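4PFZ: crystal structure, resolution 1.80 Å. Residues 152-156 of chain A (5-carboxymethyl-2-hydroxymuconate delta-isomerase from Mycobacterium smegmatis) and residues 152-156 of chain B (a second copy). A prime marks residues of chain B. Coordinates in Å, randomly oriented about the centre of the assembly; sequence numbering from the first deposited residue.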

# COMPACT_ATOMS: atom_id res chain seq x y z
N ASP A 152 9.19 -14.33 7.55
CA ASP A 152 9.36 -13.51 6.35
C ASP A 152 10.45 -12.45 6.44
O ASP A 152 10.96 -12.00 5.41
CB ASP A 152 8.05 -12.80 5.99
CG ASP A 152 7.04 -13.71 5.34
OD1 ASP A 152 7.18 -14.95 5.45
OD2 ASP A 152 6.09 -13.18 4.72
N GLY A 153 10.80 -12.03 7.65
CA GLY A 153 11.68 -10.89 7.79
C GLY A 153 10.90 -9.61 7.52
O GLY A 153 10.77 -8.78 8.42
N GLN A 154 10.40 -9.46 6.30
CA GLN A 154 9.46 -8.40 5.97
C GLN A 154 8.14 -8.63 6.69
O GLN A 154 7.61 -9.74 6.69
CB GLN A 154 9.23 -8.33 4.46
CG GLN A 154 10.49 -8.02 3.69
CD GLN A 154 11.16 -6.76 4.20
OE1 GLN A 154 10.64 -5.66 4.02
NE2 GLN A 154 12.29 -6.92 4.87
N TRP A 155 7.59 -7.58 7.29
CA TRP A 155 6.42 -7.73 8.15
C TRP A 155 5.10 -7.63 7.39
O TRP A 155 4.03 -7.90 7.95
CB TRP A 155 6.42 -6.68 9.26
CG TRP A 155 7.63 -6.70 10.14
CD1 TRP A 155 8.49 -7.74 10.35
CD2 TRP A 155 8.09 -5.62 10.94
NE1 TRP A 155 9.46 -7.37 11.24
CE2 TRP A 155 9.24 -6.07 11.62
CE3 TRP A 155 7.65 -4.31 11.15
CZ2 TRP A 155 9.96 -5.25 12.49
CZ3 TRP A 155 8.37 -3.50 12.02
CH2 TRP A 155 9.50 -3.98 12.67
N MET A 156 5.16 -7.25 6.12
CA MET A 156 3.95 -6.97 5.36
C MET A 156 2.89 -8.09 5.40
O MET A 156 1.74 -7.84 5.77
CB MET A 156 4.33 -6.65 3.91
CG MET A 156 3.23 -5.88 3.15
SD MET A 156 1.85 -6.97 2.67
CE MET A 156 2.64 -7.90 1.37
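Chain B 152-156: DGQWM

The contact is a near-symmetric exchange of glutamine side chains between two copies of one loop, in which each Gln154 carboxamide reads the backbone of the other chain while its aliphatic part lies on a tryptophan face.

Chain B adopts almost the same backbone as chain A. Asp152′ closes a helix, and Gly153′ is the first residue to leave helical angles, at phi/psi 80/-62 against 76/-63 for Gly153. A side chain at these angles would be jammed against the carbonyl O of the preceding residue, so the turn by itself calls for glycine. Gln154′ then takes an extended conformation, -68/136, before Trp155′ turns back to -88/-6. The two loops meet at their centres: Gln154 CA and Gln154′ CA lie 5.6 Å apart. No strand pairing forms; every cross-chain hydrogen bond joins a side chain to a backbone.

Each glutamine uses both ends of its amide. Gln154′ NE2 donates to Gly153 O at 3.1 Å, and Gln154′ OE1 accepts from Trp155 N at 2.8 Å. In return, Gln154 NE2 donates to Gly153′ O at 3.0 Å and Gln154 OE1 accepts from Trp155′ N at 2.9 Å. All four N-H...O angles fall between 160° and 165°, close to straight. The carboxamide thus satisfies a carbonyl and an NH on the two residues flanking the opposing glutamine, much as a neighbouring peptide group might.

The CA-to-CB bonds of both glutamines point sideways, yet the ends come nearer to the partner loop. Within this m, m side chain (chi3 -72°), Gln154′ CG lies over the six-membered ring of Trp155, 3.9 Å from its centroid and 14° off the normal. Gln154, also m, m with chi3 -70°, has its CG over the Trp155′ six-membered ring at 3.8 Å from the centroid and 8°. The amide nitrogens follow over a ring face, with Gln154′ NE2 3.3 Å from Trp155 NE1 and Gln154 NE2 3.2 Å from Trp155′ NE1; each pair consists of two donors, so neither approach is a hydrogen bond.

The burial is concentrated accordingly. Of 285 Å² summed over both sides, the glutamines supply 102 and 98 Å² and the tryptophans 36 and 35 Å². Asp152′ stays out of reach, and the end of the Met156′ side chain leads away. The rule is compact: glycine makes the turn, glutamine bridges to the other backbone, and tryptophan offers its backbone NH and a ring face.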

# COMPACT_ATOMS: atom_id res chain seq x y z
N ASP B 152 16.93 0.02 7.81
CA ASP B 152 15.56 -0.12 8.29
C ASP B 152 15.17 -1.55 8.62
O ASP B 152 14.30 -1.77 9.47
CB ASP B 152 14.57 0.42 7.25
CG ASP B 152 14.54 1.93 7.19
OD1 ASP B 152 15.40 2.58 7.82
OD2 ASP B 152 13.64 2.46 6.50
N GLY B 153 15.78 -2.51 7.94
CA GLY B 153 15.32 -3.89 8.01
C GLY B 153 14.11 -4.12 7.11
O GLY B 153 14.16 -4.92 6.17
N GLN B 154 13.02 -3.41 7.39
CA GLN B 154 11.88 -3.35 6.49
C GLN B 154 12.28 -2.58 5.23
O GLN B 154 12.93 -1.54 5.32
CB GLN B 154 10.68 -2.67 7.16
CG GLN B 154 10.20 -3.38 8.41
CD GLN B 154 9.90 -4.84 8.15
OE1 GLN B 154 8.92 -5.17 7.49
NE2 GLN B 154 10.74 -5.72 8.67
N TRP B 155 11.90 -3.10 4.07
CA TRP B 155 12.35 -2.53 2.79
C TRP B 155 11.45 -1.42 2.26
O TRP B 155 11.76 -0.79 1.25
CB TRP B 155 12.43 -3.62 1.73
CG TRP B 155 13.27 -4.80 2.11
CD1 TRP B 155 14.25 -4.84 3.05
CD2 TRP B 155 13.18 -6.11 1.56
NE1 TRP B 155 14.79 -6.11 3.11
CE2 TRP B 155 14.14 -6.91 2.21
CE3 TRP B 155 12.36 -6.70 0.59
CZ2 TRP B 155 14.32 -8.25 1.91
CZ3 TRP B 155 12.54 -8.03 0.29
CH2 TRP B 155 13.51 -8.80 0.95
N MET B 156 10.32 -1.20 2.94
CA MET B 156 9.29 -0.30 2.43
C MET B 156 9.83 1.11 2.13
O MET B 156 9.64 1.60 1.02
CB MET B 156 8.12 -0.21 3.42
CG MET B 156 6.85 0.40 2.81
SD MET B 156 6.88 2.21 2.68
CE MET B 156 6.44 2.66 4.35